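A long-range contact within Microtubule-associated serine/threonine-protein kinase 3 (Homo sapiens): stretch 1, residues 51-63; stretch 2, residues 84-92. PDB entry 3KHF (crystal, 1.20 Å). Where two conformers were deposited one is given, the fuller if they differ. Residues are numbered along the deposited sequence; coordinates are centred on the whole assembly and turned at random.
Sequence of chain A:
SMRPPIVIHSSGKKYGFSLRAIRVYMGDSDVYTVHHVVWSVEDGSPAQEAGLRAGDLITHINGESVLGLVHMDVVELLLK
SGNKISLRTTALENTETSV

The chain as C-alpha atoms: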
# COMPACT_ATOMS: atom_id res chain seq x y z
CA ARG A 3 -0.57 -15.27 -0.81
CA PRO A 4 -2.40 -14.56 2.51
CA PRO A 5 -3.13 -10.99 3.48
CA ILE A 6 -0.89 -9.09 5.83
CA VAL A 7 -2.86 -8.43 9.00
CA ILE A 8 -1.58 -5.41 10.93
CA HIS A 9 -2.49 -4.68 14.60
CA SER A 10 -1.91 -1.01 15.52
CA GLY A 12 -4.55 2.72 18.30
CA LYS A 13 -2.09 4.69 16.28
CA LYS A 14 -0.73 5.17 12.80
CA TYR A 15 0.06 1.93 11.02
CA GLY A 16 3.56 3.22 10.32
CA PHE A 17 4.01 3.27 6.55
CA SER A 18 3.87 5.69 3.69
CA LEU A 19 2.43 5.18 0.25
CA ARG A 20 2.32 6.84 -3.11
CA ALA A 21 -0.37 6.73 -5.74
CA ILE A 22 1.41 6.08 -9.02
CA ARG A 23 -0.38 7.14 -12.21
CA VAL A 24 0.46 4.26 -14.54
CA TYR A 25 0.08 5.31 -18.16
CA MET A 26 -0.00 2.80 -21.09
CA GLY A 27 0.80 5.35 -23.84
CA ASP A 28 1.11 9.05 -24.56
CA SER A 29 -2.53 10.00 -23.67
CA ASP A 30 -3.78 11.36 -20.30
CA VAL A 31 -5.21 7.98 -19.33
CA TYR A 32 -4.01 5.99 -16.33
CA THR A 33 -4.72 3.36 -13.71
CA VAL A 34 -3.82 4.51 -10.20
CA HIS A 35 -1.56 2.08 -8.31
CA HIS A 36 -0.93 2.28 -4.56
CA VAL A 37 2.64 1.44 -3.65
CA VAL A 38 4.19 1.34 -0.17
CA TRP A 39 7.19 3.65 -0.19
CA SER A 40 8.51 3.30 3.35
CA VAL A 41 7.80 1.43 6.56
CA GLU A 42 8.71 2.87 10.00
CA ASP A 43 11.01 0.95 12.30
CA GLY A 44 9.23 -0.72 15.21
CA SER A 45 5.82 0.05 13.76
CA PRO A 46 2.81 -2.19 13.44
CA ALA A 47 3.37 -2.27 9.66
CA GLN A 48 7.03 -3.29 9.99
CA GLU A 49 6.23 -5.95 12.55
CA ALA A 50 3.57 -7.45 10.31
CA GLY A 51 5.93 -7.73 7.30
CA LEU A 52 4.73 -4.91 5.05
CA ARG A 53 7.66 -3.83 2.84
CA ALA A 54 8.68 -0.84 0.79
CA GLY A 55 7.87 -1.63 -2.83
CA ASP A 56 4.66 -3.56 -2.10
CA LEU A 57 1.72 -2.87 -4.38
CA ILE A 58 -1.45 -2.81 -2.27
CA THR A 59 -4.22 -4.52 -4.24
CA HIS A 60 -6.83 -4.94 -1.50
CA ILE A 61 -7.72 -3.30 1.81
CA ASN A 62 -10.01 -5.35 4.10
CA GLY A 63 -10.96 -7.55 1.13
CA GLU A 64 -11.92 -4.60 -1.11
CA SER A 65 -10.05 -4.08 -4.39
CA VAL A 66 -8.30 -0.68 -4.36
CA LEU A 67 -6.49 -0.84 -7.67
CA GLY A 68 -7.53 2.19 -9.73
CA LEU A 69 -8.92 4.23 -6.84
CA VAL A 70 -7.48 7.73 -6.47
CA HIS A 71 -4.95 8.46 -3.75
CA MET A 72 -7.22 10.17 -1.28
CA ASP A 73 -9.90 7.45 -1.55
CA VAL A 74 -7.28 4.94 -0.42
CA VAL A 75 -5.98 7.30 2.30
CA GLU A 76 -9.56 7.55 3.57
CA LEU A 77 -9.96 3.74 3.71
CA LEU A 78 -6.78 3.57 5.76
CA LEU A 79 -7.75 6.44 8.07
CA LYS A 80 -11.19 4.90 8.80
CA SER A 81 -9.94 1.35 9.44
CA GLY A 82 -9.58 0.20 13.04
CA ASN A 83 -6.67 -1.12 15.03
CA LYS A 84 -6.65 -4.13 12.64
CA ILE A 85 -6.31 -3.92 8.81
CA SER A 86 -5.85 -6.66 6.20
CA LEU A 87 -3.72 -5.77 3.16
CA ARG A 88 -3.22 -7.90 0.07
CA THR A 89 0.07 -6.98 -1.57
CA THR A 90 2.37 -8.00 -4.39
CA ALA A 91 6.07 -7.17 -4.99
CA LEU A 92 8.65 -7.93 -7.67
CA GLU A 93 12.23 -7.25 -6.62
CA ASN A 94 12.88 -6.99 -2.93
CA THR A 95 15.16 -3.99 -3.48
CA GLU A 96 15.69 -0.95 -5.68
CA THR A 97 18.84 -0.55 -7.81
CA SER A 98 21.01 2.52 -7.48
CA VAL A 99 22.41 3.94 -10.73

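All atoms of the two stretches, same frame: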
# COMPACT_ATOMS: atom_id res chain seq x y z
N GLY A 51 5.26 -7.30 8.53
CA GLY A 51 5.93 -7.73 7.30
C GLY A 51 5.59 -6.94 6.06
O GLY A 51 5.97 -7.35 4.98
N LEU A 52 4.91 -5.80 6.20
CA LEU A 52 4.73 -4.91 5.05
C LEU A 52 6.09 -4.37 4.66
O LEU A 52 6.89 -4.05 5.53
CB LEU A 52 3.78 -3.76 5.41
CG LEU A 52 3.27 -2.90 4.27
CD1 LEU A 52 2.34 -3.73 3.34
CD2 LEU A 52 2.58 -1.68 4.82
N ARG A 53 6.35 -4.25 3.35
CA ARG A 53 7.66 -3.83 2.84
C ARG A 53 7.53 -2.71 1.83
O ARG A 53 6.59 -2.68 1.02
CB ARG A 53 8.39 -5.01 2.21
CG ARG A 53 8.76 -6.09 3.19
CD ARG A 53 9.48 -7.23 2.51
N ALA A 54 8.51 -1.81 1.85
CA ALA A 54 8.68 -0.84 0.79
C ALA A 54 8.70 -1.58 -0.54
O ALA A 54 9.39 -2.59 -0.69
CB ALA A 54 9.98 -0.09 0.99
N GLY A 55 7.97 -1.04 -1.51
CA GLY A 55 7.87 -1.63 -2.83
C GLY A 55 6.63 -2.47 -3.04
O GLY A 55 6.32 -2.84 -4.16
N ASP A 56 5.87 -2.76 -1.98
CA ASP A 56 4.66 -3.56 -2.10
C ASP A 56 3.57 -2.77 -2.79
O ASP A 56 3.24 -1.64 -2.37
CB ASP A 56 4.15 -3.97 -0.71
CG ASP A 56 4.94 -5.09 -0.04
OD1 ASP A 56 5.83 -5.71 -0.67
OD2 ASP A 56 4.64 -5.38 1.14
N LEU A 57 2.95 -3.37 -3.80
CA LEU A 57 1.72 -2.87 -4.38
C LEU A 57 0.55 -3.36 -3.54
O LEU A 57 0.41 -4.57 -3.33
CB LEU A 57 1.53 -3.41 -5.81
CG LEU A 57 0.26 -3.01 -6.55
CD1 LEU A 57 0.28 -1.51 -6.92
CD2 LEU A 57 0.05 -3.86 -7.79
N ILE A 58 -0.25 -2.44 -3.03
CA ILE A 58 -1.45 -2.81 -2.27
C ILE A 58 -2.59 -3.01 -3.27
O ILE A 58 -3.00 -2.08 -3.94
CB ILE A 58 -1.83 -1.74 -1.22
CG1 ILE A 58 -0.71 -1.58 -0.20
CG2 ILE A 58 -3.14 -2.08 -0.55
CD1 ILE A 58 -0.85 -0.41 0.77
N THR A 59 -3.13 -4.22 -3.32
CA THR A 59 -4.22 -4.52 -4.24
C THR A 59 -5.56 -4.51 -3.53
O THR A 59 -6.58 -4.21 -4.15
CB THR A 59 -3.98 -5.88 -4.94
OG1 THR A 59 -3.96 -6.92 -3.97
CG2 THR A 59 -2.65 -5.89 -5.70
N HIS A 60 -5.57 -4.83 -2.24
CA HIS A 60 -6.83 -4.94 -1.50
C HIS A 60 -6.64 -4.43 -0.08
O HIS A 60 -5.60 -4.65 0.53
CB HIS A 60 -7.39 -6.37 -1.44
CG HIS A 60 -7.63 -7.01 -2.77
ND1 HIS A 60 -6.61 -7.40 -3.62
CD2 HIS A 60 -8.78 -7.38 -3.39
CE1 HIS A 60 -7.13 -7.94 -4.70
NE2 HIS A 60 -8.44 -7.95 -4.59
N ILE A 61 -7.68 -3.77 0.44
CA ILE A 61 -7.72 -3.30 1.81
C ILE A 61 -9.01 -3.89 2.42
O ILE A 61 -10.12 -3.62 1.92
CB ILE A 61 -7.70 -1.77 1.92
CG1 ILE A 61 -6.38 -1.22 1.37
CG2 ILE A 61 -7.94 -1.34 3.35
CD1 ILE A 61 -6.30 0.32 1.36
N ASN A 62 -8.87 -4.70 3.46
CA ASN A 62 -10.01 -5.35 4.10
C ASN A 62 -10.90 -6.07 3.10
O ASN A 62 -12.13 -6.02 3.19
CB ASN A 62 -10.77 -4.33 4.96
CG ASN A 62 -9.93 -3.81 6.08
OD1 ASN A 62 -9.09 -4.55 6.62
ND2 ASN A 62 -10.09 -2.53 6.43
N GLY A 63 -10.27 -6.75 2.13
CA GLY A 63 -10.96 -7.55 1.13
C GLY A 63 -11.47 -6.81 -0.10
O GLY A 63 -11.90 -7.42 -1.08
N LYS A 84 -7.02 -3.04 13.55
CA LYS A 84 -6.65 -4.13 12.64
C LYS A 84 -6.97 -3.77 11.19
O LYS A 84 -8.02 -3.19 10.93
CB LYS A 84 -7.37 -5.41 13.05
CG LYS A 84 -7.05 -5.84 14.46
CD LYS A 84 -7.81 -7.09 14.89
N ILE A 85 -6.07 -4.09 10.26
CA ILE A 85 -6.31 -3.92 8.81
C ILE A 85 -5.69 -5.12 8.09
O ILE A 85 -4.65 -5.64 8.53
CB ILE A 85 -5.73 -2.57 8.28
CG1 ILE A 85 -6.17 -2.26 6.84
CG2 ILE A 85 -4.23 -2.55 8.38
CD1 ILE A 85 -5.88 -0.80 6.44
N SER A 86 -6.33 -5.56 7.02
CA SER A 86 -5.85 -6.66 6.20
C SER A 86 -5.46 -6.08 4.83
O SER A 86 -6.31 -5.46 4.16
CB SER A 86 -6.94 -7.72 6.08
OG SER A 86 -6.54 -8.83 5.33
N LEU A 87 -4.21 -6.27 4.44
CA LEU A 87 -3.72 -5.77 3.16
C LEU A 87 -3.27 -6.92 2.30
O LEU A 87 -2.40 -7.70 2.73
CB LEU A 87 -2.50 -4.86 3.37
CG LEU A 87 -2.74 -3.61 4.23
CD1 LEU A 87 -1.43 -2.88 4.41
CD2 LEU A 87 -3.79 -2.67 3.66
N ARG A 88 -3.78 -7.02 1.07
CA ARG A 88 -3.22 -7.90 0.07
C ARG A 88 -2.21 -7.10 -0.73
O ARG A 88 -2.52 -5.98 -1.16
CB ARG A 88 -4.26 -8.50 -0.85
CG ARG A 88 -5.12 -9.51 -0.15
CD ARG A 88 -6.12 -10.18 -1.07
NE ARG A 88 -5.49 -10.81 -2.22
CZ ARG A 88 -6.13 -11.16 -3.33
NH1 ARG A 88 -7.44 -10.96 -3.46
NH2 ARG A 88 -5.45 -11.71 -4.33
N THR A 89 -1.02 -7.65 -0.89
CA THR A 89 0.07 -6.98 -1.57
C THR A 89 0.81 -7.89 -2.53
O THR A 89 0.80 -9.13 -2.38
CB THR A 89 1.11 -6.46 -0.59
OG1 THR A 89 1.83 -7.55 0.01
CG2 THR A 89 0.46 -5.63 0.50
N THR A 90 1.51 -7.28 -3.47
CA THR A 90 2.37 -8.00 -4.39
C THR A 90 3.64 -7.17 -4.66
O THR A 90 3.56 -5.96 -4.80
CB THR A 90 1.56 -8.38 -5.65
OG1 THR A 90 2.33 -9.29 -6.44
CG2 THR A 90 1.16 -7.17 -6.43
N ALA A 91 4.79 -7.83 -4.73
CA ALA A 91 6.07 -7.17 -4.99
C ALA A 91 6.86 -7.98 -6.00
O ALA A 91 6.78 -9.20 -6.02
CB ALA A 91 6.86 -7.04 -3.72
N LEU A 92 7.61 -7.31 -6.84
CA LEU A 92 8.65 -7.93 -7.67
C LEU A 92 9.94 -7.91 -6.87
O LEU A 92 10.04 -8.58 -5.85
CB LEU A 92 8.80 -7.18 -8.97
CG LEU A 92 7.49 -7.30 -9.71
CD1 LEU A 92 7.53 -6.41 -10.96
CD2 LEU A 92 7.19 -8.74 -10.07
O HOH W 1 4.06 -8.13 -1.37
O HOH W 2 -7.44 -7.24 2.00

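Strand 84-90 runs antiparallel to strand 57-61, and together the two stretches bury 763 Å². Ile85 opens the contact, its CD1 resting 3.8 Å from Ile61 CG2 in a buried setting that suits branched aliphatics. At Ser86 the ladder outlasts the partner strand: Asn62 N donates to Ser86 O at 2.8 Å, and Ser86 N donates to Asn62 OD1 at 3.0 Å, so the asparagine side chain acts as a surrogate backbone acceptor. Water 2 links Ser86 O (3.0 Å) to Gly63 N (2.9 Å).

Leu87 shares a face with Ile58, Ile61 and Thr89. Its CD2 meets Ile61 CG1 at 3.7 Å and Ile58 CG2 at 4.3 Å, while its CD1 reaches Leu52 CD1 at 4.0 Å; a long, branched side chain can gather all three.

Arg88 lies opposite a beta bulge. Its carbonyl O takes a bond from Thr59 N at 2.9 Å and a weak one from His60 N at 3.4 Å, two successive amides converging on one acceptor, and Arg88 N returns a bond to His60 O at 3.0 Å. On the face shared by His60 and Arg88, the guanidinium lies flat on the imidazole, centres 4.0 Å apart and planes at 13°, with little burial demanded of the charge. The ring is also tied within its own strand, His60 ND1 hydrogen-bonding Thr59 OG1 at 2.7 Å.

Thr89 uses both branches: CG2 packs 3.9 Å from Leu52 CD1, while OG1 binds water 1 at 2.7 Å, which donates weakly to Asp56 OD1 at 3.1 Å. Asp56 OD2 also accepts from Arg53 N at 3.0 Å, bracing the type II turn.

Thr90 closes the ladder with a reciprocal pair, Leu57 N to Thr90 O at 2.8 Å and Thr90 N to Leu57 O at 2.9 Å. Beyond it, Ala91 CB sits 3.5 Å from Asp56 OD1.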